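Local coordinates for C2 domain protein (Ramazzottius varieornatus, PDB 7DF2), which binds three calcium ions at one end of a C2-type beta sandwich and probably acts as a calcium-dependent C2 domain protein, at residues F75-K80 with K125-V130; V47-T52 with P105-I110; G54-G59 with N139-D144. One frame throughout, in Å; residues are numbered along the deposited sequence. Where two conformers were deposited one is given.

Contacts 1 and 2 each pair two strands within one of the two sheets of a C2-type beta sandwich; contact 3 lies at its calcium-binding end. Contact 1 is near the middle of the chain, away from the calcium and glycan sites. Contact 2, in the other sheet, carries part of the glycan pocket. Their centres are about 20 Å apart. They touch where Val130 CG2 lies 4.2 Å from Val47 CG2. Contact 3 fastens a loop to strand 139-150 beside a calcium ion. It touches contact 2, with Thr52 CG2 4.1 Å from Ile143 CG2; their centres are about 14 Å apart. Strands 121-136 and 139-150 are neighbours, so contacts 1 and 3 reach the same sheet.

Contact 1 of 3, residues F75-K80 with K125-V130; sequences FIDTEK and KIAMRV
Asp77 and Arg129 form the salt bridge of this contact. Arg129 comes side-on and gives two N-H groups to one oxygen, Asp77 OD2. The bond from NE is the shorter and straighter, 2.8 Å to Asp77 OD2 at 161°. The bond from NH2 is longer and more bent. Asp77 OD2 lies near the guanidinium plane, but the carboxylate is turned 39° from it. Arg129 NH2 also reaches the backbone oxygen Lys80 O at 2.9 Å. Asp77 CG is anti to the backbone N (chi1 -177°), which carries the carboxylate across to Arg129. Its other oxygen, OD1, accepts from Glu79 N, an Asx turn, and from Lys80 N, which extends it to an Asx motif and folds the chain just after the strand. Asn201 ND2 is a further donor to OD1. Both carboxylate oxygens are thus held, which should fix the rotation of the group.

The backbones run antiparallel. Phe75 and Arg129 form a hydrogen-bonded pair, as do Asp77 and Ala127. Asp77 N donates to Ala127 O at 2.8 Å. Beyond the strand pairing, a water bridges Thr78 O and Lys125 O.

Apolar contact is on the other face. Ile76 CG2 meets Ile126 CG2 at 3.6 Å, the two side chains crossing at a slant. Thr78 lies alongside Ile126, its CG2 4.0 Å from Ile126 CG2.

Phe85 makes a cation-pi contact with Arg129. Ile76 and Met128 face the opposite sheet and touch Met45 of strand 41-51. Strand 139-150 flanks strand 121-136, with backbone hydrogen bonding between Met128 and Cys148.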
loop_
_atom_site.group_PDB
_atom_site.type_symbol
_atom_site.label_atom_id
_atom_site.label_comp_id
_atom_site.label_asym_id
_atom_site.label_seq_id
_atom_site.Cartn_x
_atom_site.Cartn_y
_atom_site.Cartn_z
ATOM N N PHE A 75 -3.883 -0.835 1.009
ATOM C CA PHE A 75 -4.712 -1.774 0.261
ATOM C C PHE A 75 -3.876 -2.414 -0.840
ATOM O O PHE A 75 -3.057 -1.737 -1.467
ATOM C CB PHE A 75 -5.926 -1.044 -0.330
ATOM C CG PHE A 75 -6.964 -1.961 -0.927
ATOM C CD1 PHE A 75 -7.909 -2.577 -0.116
ATOM C CD2 PHE A 75 -7.002 -2.187 -2.296
ATOM C CE1 PHE A 75 -8.878 -3.407 -0.664
ATOM C CE2 PHE A 75 -7.966 -3.017 -2.847
ATOM C CZ PHE A 75 -8.899 -3.629 -2.024
ATOM N N ILE A 76 -4.077 -3.715 -1.069
ATOM C CA ILE A 76 -3.469 -4.408 -2.204
ATOM C C ILE A 76 -4.503 -4.404 -3.325
ATOM O O ILE A 76 -5.541 -5.071 -3.216
ATOM C CB ILE A 76 -3.058 -5.845 -1.840
ATOM C CG1 ILE A 76 -1.999 -5.856 -0.735
ATOM C CG2 ILE A 76 -2.563 -6.576 -3.065
ATOM C CD1 ILE A 76 -1.845 -7.236 -0.032
ATOM N N ASP A 77 -4.231 -3.652 -4.402
ATOM C CA ASP A 77 -5.204 -3.439 -5.481
ATOM C C ASP A 77 -4.915 -4.404 -6.632
ATOM O O ASP A 77 -4.091 -4.123 -7.507
ATOM C CB ASP A 77 -5.165 -1.987 -5.955
ATOM C CG ASP A 77 -6.217 -1.690 -7.025
ATOM O OD1 ASP A 77 -7.012 -2.602 -7.368
ATOM O OD2 ASP A 77 -6.242 -0.537 -7.512
ATOM N N THR A 78 -5.638 -5.518 -6.663
ATOM C CA THR A 78 -5.456 -6.507 -7.715
ATOM C C THR A 78 -6.326 -6.255 -8.939
ATOM O O THR A 78 -6.208 -6.998 -9.921
ATOM C CB THR A 78 -5.768 -7.903 -7.174
ATOM O OG1 THR A 78 -7.095 -7.903 -6.636
ATOM C CG2 THR A 78 -4.745 -8.295 -6.082
ATOM N N GLU A 79 -7.187 -5.243 -8.908
ATOM C CA GLU A 79 -8.217 -5.061 -9.927
ATOM C C GLU A 79 -8.071 -3.787 -10.745
ATOM O O GLU A 79 -8.313 -3.809 -11.956
ATOM C CB GLU A 79 -9.610 -5.074 -9.278
ATOM C CG GLU A 79 -9.900 -6.274 -8.388
ATOM C CD GLU A 79 -11.290 -6.202 -7.776
ATOM O OE1 GLU A 79 -12.073 -5.325 -8.193
ATOM O OE2 GLU A 79 -11.605 -7.014 -6.881
ATOM N N LYS A 80 -7.693 -2.665 -10.128
ATOM C CA LYS A 80 -7.682 -1.372 -10.826
ATOM C C LYS A 80 -6.350 -0.634 -10.674
ATOM O O LYS A 80 -6.320 0.548 -10.316
ATOM C CB LYS A 80 -8.842 -0.514 -10.322
ATOM C CG LYS A 80 -10.209 -1.179 -10.432
ATOM C CD LYS A 80 -10.693 -1.181 -11.878
ATOM C CE LYS A 80 -12.198 -1.412 -11.997
ATOM N NZ LYS A 80 -12.600 -1.722 -13.409
ATOM N N LYS A 125 -0.473 -6.586 -13.312
ATOM C CA LYS A 125 0.041 -5.568 -12.404
ATOM C C LYS A 125 -0.819 -5.547 -11.154
ATOM O O LYS A 125 -2.050 -5.533 -11.247
ATOM C CB LYS A 125 0.013 -4.177 -13.057
ATOM C CG LYS A 125 1.264 -3.810 -13.815
ATOM C CD LYS A 125 1.450 -2.308 -13.859
ATOM C CE LYS A 125 0.330 -1.644 -14.619
ATOM N NZ LYS A 125 0.707 -0.262 -14.987
ATOM N N ILE A 126 -0.181 -5.516 -9.987
ATOM C CA ILE A 126 -0.879 -5.350 -8.720
ATOM C C ILE A 126 -0.354 -4.082 -8.066
ATOM O O ILE A 126 0.860 -3.922 -7.896
ATOM C CB ILE A 126 -0.677 -6.565 -7.798
ATOM C CG1 ILE A 126 -1.319 -7.809 -8.418
ATOM C CG2 ILE A 126 -1.246 -6.306 -6.409
ATOM C CD1 ILE A 126 -1.005 -9.086 -7.671
ATOM N N ALA A 127 -1.260 -3.189 -7.701
ATOM C CA ALA A 127 -0.885 -1.891 -7.151
ATOM C C ALA A 127 -0.938 -1.947 -5.631
ATOM O O ALA A 127 -2.012 -2.131 -5.050
ATOM C CB ALA A 127 -1.805 -0.796 -7.675
ATOM N N MET A 128 0.215 -1.794 -4.993
ATOM C CA MET A 128 0.247 -1.532 -3.559
ATOM C C MET A 128 -0.122 -0.066 -3.359
ATOM O O MET A 128 0.534 0.815 -3.924
ATOM C CB MET A 128 1.631 -1.836 -2.994
ATOM C CG MET A 128 1.982 -3.316 -3.058
ATOM S SD MET A 128 3.582 -3.657 -2.306
ATOM C CE MET A 128 4.727 -3.121 -3.566
ATOM N N ARG A 129 -1.198 0.192 -2.613
ATOM C CA ARG A 129 -1.724 1.543 -2.430
ATOM C C ARG A 129 -1.609 1.924 -0.962
ATOM O O ARG A 129 -1.982 1.140 -0.085
ATOM C CB ARG A 129 -3.188 1.649 -2.882
ATOM C CG ARG A 129 -3.396 1.482 -4.380
ATOM C CD ARG A 129 -4.832 1.840 -4.748
ATOM N NE ARG A 129 -5.069 1.671 -6.177
ATOM C CZ ARG A 129 -4.896 2.628 -7.083
ATOM N NH1 ARG A 129 -4.483 3.840 -6.718
ATOM N NH2 ARG A 129 -5.141 2.372 -8.361
ATOM N N VAL A 130 -1.106 3.130 -0.692
ATOM C CA VAL A 130 -1.060 3.674 0.661
ATOM C C VAL A 130 -1.559 5.108 0.603
ATOM O O VAL A 130 -1.219 5.858 -0.321
ATOM C CB VAL A 130 0.363 3.641 1.268
ATOM C CG1 VAL A 130 0.394 4.332 2.636
ATOM C CG2 VAL A 130 0.870 2.207 1.401
HETATM O O HOH W 1 -4.678 -6.000 -11.995
#

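Contact 2 of 3, residues V47-T52 with P105-I110. With GLC (alpha-D-glucopyranose), chain B.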
loop_
_atom_site.group_PDB
_atom_site.type_symbol
_atom_site.label_atom_id
_atom_site.label_comp_id
_atom_site.label_asym_id
_atom_site.label_seq_id
_atom_site.Cartn_x
_atom_site.Cartn_y
_atom_site.Cartn_z
ATOM N N VAL A 47 4.257 -2.654 5.001
ATOM C CA VAL A 47 4.512 -1.218 5.038
ATOM C C VAL A 47 5.557 -0.981 6.118
ATOM O O VAL A 47 5.279 -1.115 7.311
ATOM C CB VAL A 47 3.227 -0.426 5.290
ATOM C CG1 VAL A 47 3.540 1.070 5.446
ATOM C CG2 VAL A 47 2.266 -0.667 4.134
ATOM N N VAL A 48 6.778 -0.652 5.691
ATOM C CA VAL A 48 7.910 -0.618 6.606
ATOM C C VAL A 48 7.933 0.686 7.386
ATOM O O VAL A 48 7.936 0.694 8.622
ATOM C CB VAL A 48 9.224 -0.828 5.831
ATOM C CG1 VAL A 48 10.413 -0.755 6.783
ATOM C CG2 VAL A 48 9.173 -2.177 5.076
ATOM N N ARG A 49 7.931 1.809 6.673
ATOM C CA ARG A 49 7.947 3.109 7.325
ATOM C C ARG A 49 7.506 4.158 6.321
ATOM O O ARG A 49 7.465 3.913 5.113
ATOM C CB ARG A 49 9.333 3.430 7.891
ATOM C CG ARG A 49 10.410 3.508 6.840
ATOM C CD ARG A 49 11.752 3.856 7.482
ATOM N NE ARG A 49 12.741 4.047 6.433
ATOM C CZ ARG A 49 13.322 3.055 5.768
ATOM N NH1 ARG A 49 13.024 1.789 6.058
ATOM N NH2 ARG A 49 14.201 3.332 4.813
ATOM N N LEU A 50 7.168 5.334 6.844
ATOM C CA LEU A 50 6.643 6.438 6.049
ATOM C C LEU A 50 7.410 7.687 6.442
ATOM O O LEU A 50 7.426 8.052 7.622
ATOM C CB LEU A 50 5.139 6.600 6.316
ATOM C CG LEU A 50 4.112 7.436 5.532
ATOM C CD1 LEU A 50 4.681 8.699 5.013
ATOM C CD2 LEU A 50 3.418 6.641 4.416
ATOM N N ASP A 51 8.032 8.346 5.461
ATOM C CA ASP A 51 8.736 9.611 5.684
ATOM C C ASP A 51 7.839 10.726 5.163
ATOM O O ASP A 51 7.782 10.969 3.959
ATOM C CB ASP A 51 10.098 9.615 4.992
ATOM C CG ASP A 51 10.903 10.897 5.282
ATOM O OD1 ASP A 51 10.477 11.725 6.128
ATOM O OD2 ASP A 51 11.964 11.070 4.655
ATOM N N THR A 52 7.110 11.377 6.073
ATOM C CA THR A 52 6.278 12.517 5.695
ATOM C C THR A 52 7.095 13.780 5.469
ATOM O O THR A 52 6.572 14.751 4.902
ATOM C CB THR A 52 5.259 12.832 6.781
ATOM O OG1 THR A 52 5.959 13.339 7.926
ATOM C CG2 THR A 52 4.451 11.590 7.189
ATOM N N PRO A 105 7.056 11.526 14.947
ATOM C CA PRO A 105 8.238 11.985 14.208
ATOM C C PRO A 105 7.961 11.988 12.713
ATOM O O PRO A 105 7.045 11.321 12.226
ATOM C CB PRO A 105 9.314 10.948 14.566
ATOM C CG PRO A 105 8.839 10.331 15.829
ATOM C CD PRO A 105 7.342 10.330 15.763
ATOM N N ASP A 106 8.760 12.766 11.983
ATOM C CA ASP A 106 8.563 12.870 10.540
ATOM C C ASP A 106 8.702 11.515 9.855
ATOM O O ASP A 106 8.002 11.238 8.873
ATOM C CB ASP A 106 9.557 13.853 9.940
ATOM C CG ASP A 106 9.262 15.288 10.318
ATOM O OD1 ASP A 106 8.217 15.546 10.960
ATOM O OD2 ASP A 106 10.084 16.156 9.963
ATOM N N VAL A 107 9.606 10.667 10.342
ATOM C CA VAL A 107 9.728 9.293 9.858
ATOM C C VAL A 107 8.964 8.401 10.823
ATOM O O VAL A 107 9.333 8.278 11.998
ATOM C CB VAL A 107 11.189 8.848 9.735
ATOM C CG1 VAL A 107 11.250 7.368 9.322
ATOM C CG2 VAL A 107 11.914 9.707 8.715
ATOM N N VAL A 108 7.889 7.796 10.328
ATOM C CA VAL A 108 7.009 6.958 11.129
ATOM C C VAL A 108 7.395 5.508 10.874
ATOM O O VAL A 108 7.238 5.014 9.753
ATOM C CB VAL A 108 5.529 7.194 10.780
ATOM C CG1 VAL A 108 4.633 6.352 11.679
ATOM C CG2 VAL A 108 5.158 8.679 10.863
ATOM N N GLU A 109 7.885 4.824 11.904
ATOM C CA GLU A 109 8.179 3.399 11.798
ATOM C C GLU A 109 6.893 2.609 11.972
ATOM O O GLU A 109 6.172 2.809 12.950
ATOM C CB GLU A 109 9.204 2.993 12.848
ATOM C CG GLU A 109 10.515 3.757 12.702
ATOM C CD GLU A 109 11.327 3.279 11.514
ATOM O OE1 GLU A 109 11.109 2.135 11.054
ATOM O OE2 GLU A 109 12.190 4.042 11.037
ATOM N N ILE A 110 6.610 1.711 11.025
ATOM C CA ILE A 110 5.280 1.113 10.930
ATOM C C ILE A 110 5.345 -0.403 11.059
ATOM O O ILE A 110 4.766 -0.968 11.990
ATOM C CB ILE A 110 4.597 1.527 9.609
ATOM C CG1 ILE A 110 4.396 3.052 9.572
ATOM C CG2 ILE A 110 3.244 0.847 9.440
ATOM C CD1 ILE A 110 4.006 3.556 8.229
HETATM C C1 GLC B . 15.900 -0.431 11.416
HETATM C C2 GLC B . 15.827 1.099 11.327
HETATM C C3 GLC B . 14.507 1.586 10.716
HETATM C C4 GLC B . 14.124 0.759 9.486
HETATM C C5 GLC B . 14.364 -0.730 9.732
HETATM C C6 GLC B . 14.029 -1.565 8.503
HETATM O O2 GLC B . 16.034 1.705 12.588
HETATM O O3 GLC B . 14.619 2.950 10.352
HETATM O O4 GLC B . 12.771 0.980 9.118
HETATM O O5 GLC B . 15.711 -0.931 10.118
HETATM O O6 GLC B . 13.328 -2.710 8.933
HETATM O O HOH W 2 9.891 -0.529 10.672
HETATM O O HOH W 3 5.001 12.302 10.559
#
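Arg49, in one of its two conformers, lies beside Glu109 and points the same way, with both ends at the glucose. The flat ends are turned 21° apart. The arginine contacts are to that extent uncertain. The two form no salt bridge; Arg49 NH1 pairs instead with Glu169. Glu109 is bent at chi2 (-74°), which swings its carboxylate back to the sugar. OE2 accepts from glucose O3 at 2.7 Å and OE1 from glucose O4 at 2.8 Å. Arg49 NH1 adds a weak bond to glucose O4, and Val48 CG1 also touches this oxygen. The residues belong to antiparallel strands in one sheet of the C2-type sandwich. Val108 N to Leu50 O is the straightest bond across the pair, 2.8 Å at 175°. On the face away from the sugar, Ile110 lies askew to Val47. Its CD1 lies 3.8 Å from Val47 CG1 and also meets Leu50 CB. With an alanine in place of Ile110 the CD1 contacts go, which is likely to leave a gap beside Val47 and Leu50. Farther along, Val107 CG2 lies 3.6 Å from Asp51 OD1, which accepts a hydrogen bond from Gln53 N. Thr52 N donates to Asp106 O as the pairing ends.

Contact 3 of 3, residues G54-G59 with N139-D144. With CA (calcium ion), chain C.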
loop_
_atom_site.group_PDB
_atom_site.type_symbol
_atom_site.label_atom_id
_atom_site.label_comp_id
_atom_site.label_asym_id
_atom_site.label_seq_id
_atom_site.Cartn_x
_atom_site.Cartn_y
_atom_site.Cartn_z
ATOM N N GLY A 54 7.494 15.785 7.576
ATOM C CA GLY A 54 6.731 16.750 8.334
ATOM C C GLY A 54 5.791 17.608 7.529
ATOM O O GLY A 54 5.317 18.620 8.050
ATOM N N LYS A 55 5.482 17.229 6.286
ATOM C CA LYS A 55 4.787 18.128 5.377
ATOM C C LYS A 55 3.530 17.501 4.792
ATOM O O LYS A 55 3.462 16.292 4.541
ATOM C CB LYS A 55 5.711 18.540 4.239
ATOM C CG LYS A 55 6.887 19.392 4.708
ATOM C CD LYS A 55 7.836 19.695 3.556
ATOM C CE LYS A 55 9.061 20.457 4.049
ATOM N NZ LYS A 55 9.937 20.879 2.911
ATOM N N SER A 56 2.556 18.366 4.528
ATOM C CA SER A 56 1.386 18.051 3.736
ATOM C C SER A 56 1.781 18.027 2.258
ATOM O O SER A 56 2.875 18.450 1.882
ATOM C CB SER A 56 0.310 19.105 3.968
ATOM O OG SER A 56 -0.147 19.084 5.305
ATOM N N HIS A 57 0.859 17.576 1.402
ATOM C CA HIS A 57 1.181 17.461 -0.019
ATOM C C HIS A 57 1.488 18.814 -0.658
ATOM O O HIS A 57 2.141 18.853 -1.709
ATOM C CB HIS A 57 0.035 16.792 -0.773
ATOM C CG HIS A 57 -1.187 17.644 -0.888
ATOM N ND1 HIS A 57 -1.537 18.291 -2.055
ATOM C CD2 HIS A 57 -2.139 17.963 0.021
ATOM C CE1 HIS A 57 -2.659 18.962 -1.861
ATOM N NE2 HIS A 57 -3.046 18.778 -0.610
ATOM N N THR A 58 1.031 19.919 -0.054
ATOM C CA THR A 58 1.352 21.261 -0.548
ATOM C C THR A 58 2.787 21.675 -0.284
ATOM O O THR A 58 3.222 22.708 -0.818
ATOM C CB THR A 58 0.452 22.297 0.126
ATOM O OG1 THR A 58 0.651 22.187 1.539
ATOM C CG2 THR A 58 -1.012 22.044 -0.208
ATOM N N GLY A 59 3.505 20.969 0.583
ATOM C CA GLY A 59 4.791 21.435 1.049
ATOM C C GLY A 59 4.751 22.249 2.325
ATOM O O GLY A 59 5.820 22.504 2.907
ATOM N N ASN A 139 -11.330 16.993 10.281
ATOM C CA ASN A 139 -10.937 17.249 8.905
ATOM C C ASN A 139 -9.608 16.578 8.596
ATOM O O ASN A 139 -8.754 16.419 9.472
ATOM C CB ASN A 139 -10.857 18.752 8.654
ATOM C CG ASN A 139 -12.193 19.438 8.879
ATOM O OD1 ASN A 139 -12.304 20.342 9.700
ATOM N ND2 ASN A 139 -13.225 18.973 8.173
ATOM N N ASP A 140 -9.469 16.149 7.348
ATOM C CA ASP A 140 -8.272 15.487 6.853
ATOM C C ASP A 140 -7.379 16.511 6.174
ATOM O O ASP A 140 -7.865 17.420 5.501
ATOM C CB ASP A 140 -8.620 14.392 5.842
ATOM C CG ASP A 140 -9.291 13.196 6.474
ATOM O OD1 ASP A 140 -9.380 13.141 7.717
ATOM O OD2 ASP A 140 -9.723 12.304 5.715
ATOM N N ASP A 141 -6.075 16.336 6.326
ATOM C CA ASP A 141 -5.052 17.202 5.741
ATOM C C ASP A 141 -4.133 16.247 4.982
ATOM O O ASP A 141 -3.335 15.544 5.604
ATOM C CB ASP A 141 -4.330 17.961 6.862
ATOM C CG ASP A 141 -3.250 18.906 6.378
ATOM O OD1 ASP A 141 -2.752 18.784 5.239
ATOM O OD2 ASP A 141 -2.869 19.776 7.193
ATOM N N LYS A 142 -4.264 16.189 3.654
ATOM C CA LYS A 142 -3.607 15.120 2.900
ATOM C C LYS A 142 -2.085 15.230 2.961
ATOM O O LYS A 142 -1.506 16.303 2.721
ATOM C CB LYS A 142 -4.080 15.127 1.444
ATOM C CG LYS A 142 -3.372 14.105 0.548
ATOM C CD LYS A 142 -3.701 14.363 -0.930
ATOM C CE LYS A 142 -3.136 13.272 -1.818
ATOM N NZ LYS A 142 -3.505 13.516 -3.245
ATOM N N ILE A 143 -1.437 14.119 3.321
ATOM C CA ILE A 143 0.012 14.021 3.217
ATOM C C ILE A 143 0.325 13.549 1.807
ATOM O O ILE A 143 0.896 14.307 1.015
ATOM C CB ILE A 143 0.607 13.115 4.308
ATOM C CG1 ILE A 143 0.398 13.794 5.659
ATOM C CG2 ILE A 143 2.099 12.906 4.086
ATOM C CD1 ILE A 143 0.563 12.887 6.819
ATOM N N ASP A 144 -0.068 12.324 1.458
ATOM C CA ASP A 144 0.064 11.898 0.069
ATOM C C ASP A 144 -0.634 10.565 -0.140
ATOM O O ASP A 144 -1.004 9.866 0.811
ATOM C CB ASP A 144 1.526 11.787 -0.379
ATOM C CG ASP A 144 1.759 12.433 -1.749
ATOM O OD1 ASP A 144 0.839 12.340 -2.585
ATOM O OD2 ASP A 144 2.836 13.040 -1.980
HETATM CA CA CA C . -2.848 19.993 9.653
HETATM O O HOH W 4 -3.282 22.351 9.648
#
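Asp141 and Ser56 meet side chain to side chain next to a calcium ion. The aspartate can be followed outward from CB, which lies 3.8 Å from the calcium. Asp141 CG is anti to the backbone N (chi1 -179°), and this brings the carboxylate between the loop and the metal. CG itself lies near both Ser56 OG and the calcium. At the tip the two oxygens divide their work. OD1 accepts the hydroxyl proton of Ser56 OG at 2.6 Å. The serine approaches from above the carboxylate plane, 38° out of it. OD2 binds the calcium at 2.5 Å. Ser56 is therefore a second-shell residue that helps fix the rotation of a metal ligand. The nearby cation would probably draw negative charge toward OD2.

The next loop residue is held by the strand backbone. His57 N donates to Lys142 O at 3.0 Å and 160°. The same carbonyl oxygen lies at the edge of the His57 ring, in its plane. The extended Lys142 side chain crosses the imidazole at about a right angle. Its CD sits over one face, 4.3 Å from the ring centroid, a CH-pi contact. Thr58 CG2 covers the opposite face. Lys142 NZ continues to Asp176 and Glu175, with which it forms salt bridges. Ile143 CG2 touches Lys55 O at 3.7 Å.

Ser56 to Gly59 form a type I turn, closed by a bond from Gly59 N to Ser56 O. Ile143 and Asp144 form a classic beta bulge opposite Ala132. A water, Cys62 O and the carboxylates of Asp63, Asp134 and Asp136 also bind this calcium. Such a cluster of aspartates at one end of the sandwich, from a loop and the ends of neighbouring strands, is characteristic of a calcium-binding C2 domain.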